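Local coordinates for probable host range protein 2-3 (Myxoma virus, PDB 5CZ3), which probably supports virus multiplication in different cell types, as a member of the C7 family of poxvirus host-range proteins, a family with members that antagonise a host restriction factor, at residues Lys10-Leu15 / Asp145-Arg150; Gly30-Cys35 / Phe103-Glu108; Thr43-Thr48 / Ile93-Asp98. All coordinates share one frame; numbering follows the deposited sequence.

Contact 1: residues Lys10-Leu15 / Asp145-Arg150; sequences KLDVFL and DGDKRR
A salt-bridge network ties the last modelled helix, 145-148, and the turn after it to strand 10-15 of the antiparallel sheet in this beta-sandwich. Asp12 and Phe14, two residues apart, point from the strand toward the helix. Arg150 carries the bridge. Its chain bends at chi3 (66°), and NH1 then donates in two directions, both within the guanidinium plane. Toward Asp12 OD2 the bond from Arg150 NH1 is 2.6 Å long and nearly straight at 172°, and takes the anti lone pair of Asp12 OD2. The second runs 2.9 Å from Arg150 NH1 to Asp147 OD1, met from above its carboxylate plane. Shared this way, the guanidinium would offset the repulsion between Asp12 OD2 and Asp147 OD1, which lie 4.5 Å apart. Further charges extend the network: Arg150 NH2 bridges to Glu54 and Asp147 OD2 to Lys23, while Asp12 OD1 is bound by the backbone N of His24. Arg150 NH1 also lies at the edge of the Phe14 ring, near its plane, and that ring meets Trp151. The side chains of Phe14 and Asp147 cross at about a right angle, ring and carboxylate planes 58° apart, with Phe14 CZ 3.5 Å from Asp147 CG.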
loop_
_atom_site.group_PDB
_atom_site.type_symbol
_atom_site.label_atom_id
_atom_site.label_comp_id
_atom_site.label_asym_id
_atom_site.label_seq_id
_atom_site.Cartn_x
_atom_site.Cartn_y
_atom_site.Cartn_z
ATOM N N LYS A 10 1.419 -0.020 -11.143
ATOM C CA LYS A 10 2.008 -1.096 -10.356
ATOM C C LYS A 10 2.305 -0.589 -8.951
ATOM O O LYS A 10 2.865 0.496 -8.783
ATOM C CB LYS A 10 3.286 -1.624 -11.012
ATOM C CG LYS A 10 3.067 -2.337 -12.334
ATOM C CD LYS A 10 4.389 -2.806 -12.924
ATOM C CE LYS A 10 4.185 -3.545 -14.238
ATOM N N LEU A 11 1.928 -1.367 -7.942
ATOM C CA LEU A 11 2.128 -0.948 -6.560
ATOM C C LEU A 11 2.403 -2.119 -5.622
ATOM O O LEU A 11 1.598 -3.041 -5.509
ATOM C CB LEU A 11 0.907 -0.170 -6.063
ATOM C CG LEU A 11 0.977 0.323 -4.615
ATOM C CD1 LEU A 11 2.146 1.281 -4.437
ATOM C CD2 LEU A 11 -0.329 0.985 -4.201
ATOM N N ASP A 12 3.551 -2.070 -4.952
ATOM C CA ASP A 12 3.872 -3.023 -3.898
ATOM C C ASP A 12 3.987 -2.300 -2.560
ATOM O O ASP A 12 4.505 -1.185 -2.490
ATOM C CB ASP A 12 5.174 -3.767 -4.201
ATOM C CG ASP A 12 5.069 -4.663 -5.418
ATOM O OD1 ASP A 12 3.949 -5.109 -5.748
ATOM O OD2 ASP A 12 6.120 -4.926 -6.041
ATOM N N VAL A 13 3.499 -2.936 -1.501
ATOM C CA VAL A 13 3.581 -2.364 -0.162
ATOM C C VAL A 13 4.333 -3.307 0.769
ATOM O O VAL A 13 3.961 -4.471 0.918
ATOM C CB VAL A 13 2.185 -2.076 0.416
ATOM C CG1 VAL A 13 2.300 -1.530 1.833
ATOM C CG2 VAL A 13 1.436 -1.101 -0.478
ATOM N N PHE A 14 5.393 -2.802 1.391
ATOM C CA PHE A 14 6.237 -3.625 2.250
ATOM C C PHE A 14 6.204 -3.167 3.704
ATOM O O PHE A 14 6.407 -1.990 3.998
ATOM C CB PHE A 14 7.680 -3.616 1.742
ATOM C CG PHE A 14 7.828 -4.071 0.318
ATOM C CD1 PHE A 14 7.990 -5.414 0.018
ATOM C CD2 PHE A 14 7.808 -3.156 -0.723
ATOM C CE1 PHE A 14 8.127 -5.835 -1.292
ATOM C CE2 PHE A 14 7.946 -3.572 -2.036
ATOM C CZ PHE A 14 8.105 -4.913 -2.320
ATOM N N LEU A 15 5.947 -4.106 4.609
ATOM C CA LEU A 15 6.036 -3.839 6.040
ATOM C C LEU A 15 7.376 -4.357 6.549
ATOM O O LEU A 15 7.559 -5.562 6.736
ATOM C CB LEU A 15 4.873 -4.482 6.800
ATOM C CG LEU A 15 3.539 -3.722 6.797
ATOM C CD1 LEU A 15 2.885 -3.729 5.422
ATOM C CD2 LEU A 15 2.589 -4.282 7.849
ATOM N N ASP A 145 15.578 -9.950 -1.026
ATOM C CA ASP A 145 16.665 -8.999 -1.226
ATOM C C ASP A 145 16.486 -8.241 -2.536
ATOM O O ASP A 145 16.884 -7.081 -2.653
ATOM C CB ASP A 145 18.017 -9.717 -1.212
ATOM C CG ASP A 145 18.394 -10.222 0.165
ATOM O OD1 ASP A 145 17.916 -9.645 1.163
ATOM O OD2 ASP A 145 19.170 -11.197 0.251
ATOM N N GLY A 146 15.883 -8.904 -3.519
ATOM C CA GLY A 146 15.613 -8.289 -4.806
ATOM C C GLY A 146 14.653 -7.122 -4.685
ATOM O O GLY A 146 14.865 -6.067 -5.282
ATOM N N ASP A 147 13.595 -7.314 -3.903
ATOM C CA ASP A 147 12.630 -6.253 -3.654
ATOM C C ASP A 147 13.260 -5.121 -2.854
ATOM O O ASP A 147 12.947 -3.951 -3.070
ATOM C CB ASP A 147 11.405 -6.798 -2.919
ATOM C CG ASP A 147 10.296 -7.215 -3.864
ATOM O OD1 ASP A 147 10.153 -6.578 -4.929
ATOM O OD2 ASP A 147 9.567 -8.178 -3.543
ATOM N N LYS A 148 14.150 -5.475 -1.931
ATOM C CA LYS A 148 14.809 -4.489 -1.081
ATOM C C LYS A 148 15.668 -3.532 -1.895
ATOM O O LYS A 148 15.718 -2.335 -1.613
ATOM C CB LYS A 148 15.664 -5.183 -0.018
ATOM C CG LYS A 148 14.859 -5.859 1.078
ATOM C CD LYS A 148 15.755 -6.608 2.049
ATOM C CE LYS A 148 14.944 -7.257 3.160
ATOM N NZ LYS A 148 15.809 -7.966 4.143
ATOM N N ARG A 149 16.336 -4.061 -2.913
ATOM C CA ARG A 149 17.211 -3.249 -3.747
ATOM C C ARG A 149 16.425 -2.330 -4.680
ATOM O O ARG A 149 17.004 -1.472 -5.344
ATOM C CB ARG A 149 18.156 -4.145 -4.550
ATOM C CG ARG A 149 19.195 -4.852 -3.690
ATOM N N ARG A 150 15.107 -2.500 -4.720
ATOM C CA ARG A 150 14.257 -1.619 -5.515
ATOM C C ARG A 150 14.176 -0.231 -4.889
ATOM O O ARG A 150 13.832 0.740 -5.564
ATOM C CB ARG A 150 12.854 -2.210 -5.671
ATOM C CG ARG A 150 12.797 -3.461 -6.535
ATOM C CD ARG A 150 11.415 -4.093 -6.504
ATOM N NE ARG A 150 10.397 -3.253 -7.130
ATOM C CZ ARG A 150 9.088 -3.429 -6.973
ATOM N NH1 ARG A 150 8.637 -4.409 -6.202
ATOM N NH2 ARG A 150 8.229 -2.621 -7.579
#

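Contact 2: residues Gly30-Cys35 / Phe103-Glu108; sequences GDSYGC and FYSDVE
Two serine torsions set up this contact: Ser32 holds OG anti to its backbone N (chi1 -167°), and Ser105 tucks OG between its own N and carbonyl carbon (chi1 62°). Asp106 places CG anti to its carbonyl carbon, and its OD2 comes in to meet both hydroxyls. Ser32 OG donates to Asp106 OD2 at 2.5 Å, on the anti lone pair. The Ser105 hydroxyl reaches the same oxygen from above the carboxylate plane, with OG 2.6 Å from Asp106 OD2. One carboxylate oxygen is thus gripped by two donors, while OD1 forms a salt bridge with Lys64; this company should favour the charged form of Asp106. Tyr115 OH joins the cluster, hydrogen-bonded to Ser32 OG and Ser105 N. Ser105 OG also accepts a straight bond from across the contact, with Tyr33 N 3.0 Å away and an N-H...O angle of 168°. The Tyr33 ring approaches Ser105 obliquely, its CD1 3.6 Å from Ser105 CB, and its own hydroxyl is taken by the carbonyl of Lys64.

Further along, the backbones pair as antiparallel strands. Cys35 and Phe103 form a hydrogen-bonded pair: Phe103 N lies 2.8 Å from Cys35 O, nearly along the C=O axis, whereas the return bond from Cys35 N, 3.0 Å from Phe103 O, approaches from above the carbonyl plane. Gly34 lets the chains close up here, its CA only 3.2 Å from Phe103 O. On the face carrying Cys35 and Phe103, the sulfur sits obliquely beside the ring, with Cys35 SG 4.0 Å from Phe103 CD2.

The pairing joins the start of strand 34-40 to the end of strand 99-104 within the mixed sheet. Tyr33 and Phe103 pack on strand 45-54 of the other sheet, Phe103 also touches Met68 of strand 67-70, and Tyr111 of helix 109-112 touches Ser32 and Asp106.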
loop_
_atom_site.group_PDB
_atom_site.type_symbol
_atom_site.label_atom_id
_atom_site.label_comp_id
_atom_site.label_asym_id
_atom_site.label_seq_id
_atom_site.Cartn_x
_atom_site.Cartn_y
_atom_site.Cartn_z
ATOM N N GLY A 30 -7.554 0.989 -13.766
ATOM C CA GLY A 30 -8.086 2.201 -13.168
ATOM C C GLY A 30 -7.000 3.148 -12.698
ATOM O O GLY A 30 -5.999 2.717 -12.125
ATOM N N ASP A 31 -7.193 4.443 -12.940
ATOM C CA ASP A 31 -6.233 5.447 -12.494
ATOM C C ASP A 31 -6.445 5.767 -11.019
ATOM O O ASP A 31 -6.873 6.865 -10.661
ATOM C CB ASP A 31 -6.341 6.721 -13.333
ATOM C CG ASP A 31 -5.285 7.750 -12.967
ATOM O OD1 ASP A 31 -4.215 7.350 -12.464
ATOM O OD2 ASP A 31 -5.526 8.958 -13.176
ATOM N N SER A 32 -6.142 4.793 -10.170
ATOM C CA SER A 32 -6.298 4.947 -8.733
ATOM C C SER A 32 -5.543 3.843 -8.011
ATOM O O SER A 32 -5.375 2.745 -8.541
ATOM C CB SER A 32 -7.776 4.921 -8.340
ATOM O OG SER A 32 -7.960 5.362 -7.006
ATOM N N TYR A 33 -5.103 4.127 -6.799
ATOM C CA TYR A 33 -4.400 3.165 -5.982
ATOM C C TYR A 33 -4.624 3.396 -4.504
ATOM O O TYR A 33 -4.909 4.475 -4.082
ATOM C CB TYR A 33 -2.919 3.127 -6.310
ATOM C CG TYR A 33 -2.346 4.383 -6.880
ATOM C CD1 TYR A 33 -2.093 5.471 -6.079
ATOM C CD2 TYR A 33 -2.028 4.471 -8.214
ATOM C CE1 TYR A 33 -1.556 6.608 -6.594
ATOM C CE2 TYR A 33 -1.489 5.603 -8.732
ATOM C CZ TYR A 33 -1.261 6.664 -7.917
ATOM O OH TYR A 33 -0.728 7.794 -8.426
ATOM N N GLY A 34 -4.493 2.354 -3.717
ATOM C CA GLY A 34 -4.717 2.436 -2.288
ATOM C C GLY A 34 -5.112 1.087 -1.725
ATOM O O GLY A 34 -5.329 0.132 -2.475
ATOM N N CYS A 35 -5.202 1.008 -0.400
ATOM C CA CYS A 35 -5.593 -0.226 0.269
ATOM C C CYS A 35 -5.958 0.021 1.724
ATOM O O CYS A 35 -5.731 1.106 2.262
ATOM C CB CYS A 35 -4.470 -1.260 0.193
ATOM S SG CYS A 35 -2.953 -0.768 1.033
ATOM N N PHE A 103 -4.687 3.650 2.843
ATOM C CA PHE A 103 -4.001 4.373 1.780
ATOM C C PHE A 103 -4.988 4.654 0.655
ATOM O O PHE A 103 -5.860 3.832 0.376
ATOM C CB PHE A 103 -2.798 3.583 1.264
ATOM C CG PHE A 103 -1.683 3.464 2.261
ATOM C CD1 PHE A 103 -0.740 4.472 2.386
ATOM C CD2 PHE A 103 -1.577 2.349 3.074
ATOM C CE1 PHE A 103 0.287 4.370 3.304
ATOM C CE2 PHE A 103 -0.551 2.239 3.994
ATOM C CZ PHE A 103 0.382 3.252 4.109
ATOM N N TYR A 104 -4.861 5.814 0.019
ATOM C CA TYR A 104 -5.808 6.208 -1.019
ATOM C C TYR A 104 -5.279 7.319 -1.918
ATOM O O TYR A 104 -4.512 8.178 -1.484
ATOM C CB TYR A 104 -7.134 6.649 -0.389
ATOM C CG TYR A 104 -7.018 7.830 0.553
ATOM C CD1 TYR A 104 -6.633 7.655 1.876
ATOM C CD2 TYR A 104 -7.307 9.119 0.121
ATOM C CE1 TYR A 104 -6.530 8.731 2.741
ATOM C CE2 TYR A 104 -7.206 10.201 0.979
ATOM C CZ TYR A 104 -6.818 10.000 2.287
ATOM O OH TYR A 104 -6.718 11.072 3.145
ATOM N N SER A 105 -5.704 7.290 -3.176
ATOM C CA SER A 105 -5.385 8.345 -4.127
ATOM C C SER A 105 -6.625 9.180 -4.416
ATOM O O SER A 105 -6.529 10.308 -4.897
ATOM C CB SER A 105 -4.832 7.757 -5.426
ATOM O OG SER A 105 -5.789 6.923 -6.059
ATOM N N ASP A 106 -7.791 8.615 -4.117
ATOM C CA ASP A 106 -9.059 9.271 -4.409
ATOM C C ASP A 106 -10.048 9.147 -3.252
ATOM O O ASP A 106 -9.878 8.315 -2.360
ATOM C CB ASP A 106 -9.673 8.691 -5.685
ATOM C CG ASP A 106 -8.752 8.813 -6.883
ATOM O OD1 ASP A 106 -8.801 9.857 -7.566
ATOM O OD2 ASP A 106 -7.976 7.868 -7.140
ATOM N N VAL A 107 -11.082 9.982 -3.283
ATOM C CA VAL A 107 -12.096 10.012 -2.234
ATOM C C VAL A 107 -13.369 9.299 -2.686
ATOM O O VAL A 107 -14.089 8.713 -1.875
ATOM C CB VAL A 107 -12.436 11.463 -1.830
ATOM C CG2 VAL A 107 -11.165 12.225 -1.485
ATOM N N GLU A 108 -13.632 9.350 -3.989
ATOM C CA GLU A 108 -14.821 8.738 -4.571
ATOM C C GLU A 108 -14.881 7.247 -4.284
ATOM O O GLU A 108 -13.877 6.542 -4.389
ATOM C CB GLU A 108 -14.865 8.978 -6.082
ATOM C CG GLU A 108 -14.908 10.444 -6.483
ATOM C CD GLU A 108 -13.535 11.092 -6.495
ATOM O OE1 GLU A 108 -12.582 10.489 -5.957
ATOM O OE2 GLU A 108 -13.410 12.207 -7.043
#

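Contact 3: residues Thr43-Thr48 / Ile93-Asp98; sequences TCKYIT and IYVEED
Ile93 O is gripped twice from strand 45-54: Ile47 N donates an N-H...O bond of 2.9 Å to Ile93 O in the carbonyl plane, and the CA-H of Tyr46 adds a weaker contact, with Tyr46 CA 3.3 Å from Ile93 O. The same pairing recurs at Val95, whose O accepts from Lys45 N at 3.1 Å while Val95 N donates back to Lys45 O, nearly along the C=O axis. With Ile93 N bound to Ile47 O, four backbone bonds join residues 45-47 to 93-95. Tyr46 and Tyr94 form the non-hydrogen-bonded pair between them. Tyr94, its CG anti to the backbone N (chi1 173°), turns a ring edge onto the face of Tyr46, so that CD1 sits 3.7 Å from Tyr46 CZ, over the ring centre, with the planes at 53°. Just before the strand, Cys44 SG is linked covalently to beta-mercaptoethanol, probably from the crystallisation liquor, and lies 3.5 Å from Glu96 CG. On the reverse face Ile47 CD1 meets Val95 CG2 at 3.8 Å, and Lys45 NZ hydrogen-bonds Thr122 and salt-bridges Asp123. There Ile47 and Ile93 pack on Leu39 of strand 34-40, while Ile93 and Val95 touch Leu70 of strand 67-70 in the opposing sheet.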
loop_
_atom_site.group_PDB
_atom_site.type_symbol
_atom_site.label_atom_id
_atom_site.label_comp_id
_atom_site.label_asym_id
_atom_site.label_seq_id
_atom_site.Cartn_x
_atom_site.Cartn_y
_atom_site.Cartn_z
ATOM N N THR A 43 1.453 -4.764 21.722
ATOM C CA THR A 43 2.506 -3.923 22.280
ATOM C C THR A 43 2.640 -2.613 21.508
ATOM O O THR A 43 2.117 -2.472 20.402
ATOM C CB THR A 43 3.870 -4.644 22.276
ATOM O OG1 THR A 43 4.258 -4.934 20.927
ATOM C CG2 THR A 43 3.792 -5.941 23.065
ATOM N N CYS A 44 3.350 -1.660 22.102
ATOM C CA CYS A 44 3.584 -0.364 21.481
ATOM C C CYS A 44 4.786 -0.451 20.547
ATOM O O CYS A 44 5.880 -0.813 20.977
ATOM C CB CYS A 44 3.814 0.703 22.550
ATOM S SG CYS A 44 2.378 0.993 23.612
ATOM N N LYS A 45 4.591 -0.131 19.272
ATOM C CA LYS A 45 5.676 -0.269 18.307
ATOM C C LYS A 45 5.586 0.723 17.156
ATOM O O LYS A 45 4.561 1.372 16.950
ATOM C CB LYS A 45 5.704 -1.692 17.744
ATOM C CG LYS A 45 4.486 -2.047 16.908
ATOM C CD LYS A 45 4.524 -3.495 16.450
ATOM C CE LYS A 45 4.614 -4.446 17.633
ATOM N NZ LYS A 45 4.573 -5.871 17.203
ATOM N N TYR A 46 6.681 0.834 16.411
ATOM C CA TYR A 46 6.707 1.618 15.186
ATOM C C TYR A 46 6.543 0.695 13.985
ATOM O O TYR A 46 7.251 -0.303 13.862
ATOM C CB TYR A 46 8.013 2.408 15.069
ATOM C CG TYR A 46 8.109 3.602 15.991
ATOM C CD1 TYR A 46 7.622 4.844 15.603
ATOM C CD2 TYR A 46 8.693 3.493 17.246
ATOM C CE1 TYR A 46 7.711 5.941 16.438
ATOM C CE2 TYR A 46 8.787 4.584 18.088
ATOM C CZ TYR A 46 8.294 5.807 17.679
ATOM O OH TYR A 46 8.384 6.898 18.513
ATOM N N ILE A 47 5.606 1.025 13.106
ATOM C CA ILE A 47 5.391 0.234 11.902
ATOM C C ILE A 47 5.844 1.009 10.671
ATOM O O ILE A 47 5.339 2.095 10.386
ATOM C CB ILE A 47 3.916 -0.172 11.747
ATOM C CG1 ILE A 47 3.457 -0.965 12.970
ATOM C CG2 ILE A 47 3.721 -0.996 10.484
ATOM C CD1 ILE A 47 1.994 -1.327 12.944
ATOM N N THR A 48 6.805 0.444 9.948
ATOM C CA THR A 48 7.377 1.101 8.779
ATOM C C THR A 48 6.773 0.564 7.486
ATOM O O THR A 48 6.807 -0.639 7.228
ATOM C CB THR A 48 8.909 0.923 8.728
ATOM O OG1 THR A 48 9.492 1.389 9.952
ATOM C CG2 THR A 48 9.502 1.701 7.563
ATOM N N ILE A 93 4.508 4.885 11.299
ATOM C CA ILE A 93 3.468 5.223 12.259
ATOM C C ILE A 93 3.792 4.635 13.622
ATOM O O ILE A 93 4.525 3.652 13.728
ATOM C CB ILE A 93 2.087 4.716 11.809
ATOM C CG1 ILE A 93 2.097 3.193 11.675
ATOM C CG2 ILE A 93 1.685 5.366 10.496
ATOM C CD1 ILE A 93 0.750 2.600 11.327
ATOM N N TYR A 94 3.247 5.248 14.664
ATOM C CA TYR A 94 3.401 4.731 16.013
ATOM C C TYR A 94 2.051 4.291 16.560
ATOM O O TYR A 94 1.118 5.090 16.639
ATOM C CB TYR A 94 4.029 5.779 16.929
ATOM C CG TYR A 94 4.068 5.355 18.377
ATOM C CD1 TYR A 94 5.059 4.503 18.845
ATOM C CD2 TYR A 94 3.108 5.801 19.275
ATOM C CE1 TYR A 94 5.094 4.110 20.169
ATOM C CE2 TYR A 94 3.135 5.413 20.596
ATOM C CZ TYR A 94 4.129 4.568 21.039
ATOM O OH TYR A 94 4.162 4.179 22.357
ATOM N N VAL A 95 1.951 3.021 16.937
ATOM C CA VAL A 95 0.698 2.482 17.450
ATOM C C VAL A 95 0.866 1.890 18.845
ATOM O O VAL A 95 1.925 1.364 19.187
ATOM C CB VAL A 95 0.123 1.404 16.511
ATOM C CG1 VAL A 95 -0.358 2.036 15.212
ATOM C CG2 VAL A 95 1.158 0.322 16.239
ATOM N N GLU A 96 -0.190 1.988 19.646
ATOM C CA GLU A 96 -0.188 1.450 21.000
ATOM C C GLU A 96 -1.196 0.315 21.111
ATOM O O GLU A 96 -1.123 -0.512 22.019
ATOM C CB GLU A 96 -0.503 2.548 22.017
ATOM C CG GLU A 96 0.589 3.599 22.138
ATOM C CD GLU A 96 0.274 4.668 23.166
ATOM O OE1 GLU A 96 -0.914 5.020 23.322
ATOM O OE2 GLU A 96 1.219 5.150 23.823
ATOM N N GLU A 97 -2.138 0.290 20.174
ATOM C CA GLU A 97 -3.153 -0.754 20.108
ATOM C C GLU A 97 -3.503 -1.042 18.651
ATOM O O GLU A 97 -2.857 -0.518 17.743
ATOM C CB GLU A 97 -4.399 -0.343 20.894
ATOM C CG GLU A 97 -4.958 1.016 20.505
ATOM C CD GLU A 97 -6.134 1.430 21.368
ATOM O OE2 GLU A 97 -6.656 2.546 21.167
ATOM N N ASP A 98 -4.517 -1.875 18.432
ATOM C CA ASP A 98 -4.956 -2.213 17.080
ATOM C C ASP A 98 -5.327 -0.958 16.300
ATOM O O ASP A 98 -5.940 -0.040 16.842
ATOM C CB ASP A 98 -6.143 -3.177 17.118
ATOM C CG ASP A 98 -5.787 -4.517 17.728
ATOM O OD1 ASP A 98 -4.581 -4.791 17.904
ATOM O OD2 ASP A 98 -6.712 -5.300 18.027
#

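Contact 3 lies within the antiparallel sheet, and contact 1 sets the last modelled helix against it; strands 10-15 and 45-54 are neighbours there, yet the two centres lie about 21 Å apart. Contact 2 belongs to the mixed sheet, its centre about 19 Å from that of contact 1 and about 24 Å from that of contact 3. Along the chain they are nested: contact 3 lies inside the loop closed by contact 2, and contact 2 inside the loop closed by contact 1. Strands 34-40 and 45-54 are consecutive, as are 87-95 and 99-104, so each of these two links carries the chain from one sheet to the other. Leu11 CD2 packs 4.0 Å from Tyr33 CB, joining contacts 1 and 2 across the sandwich interior.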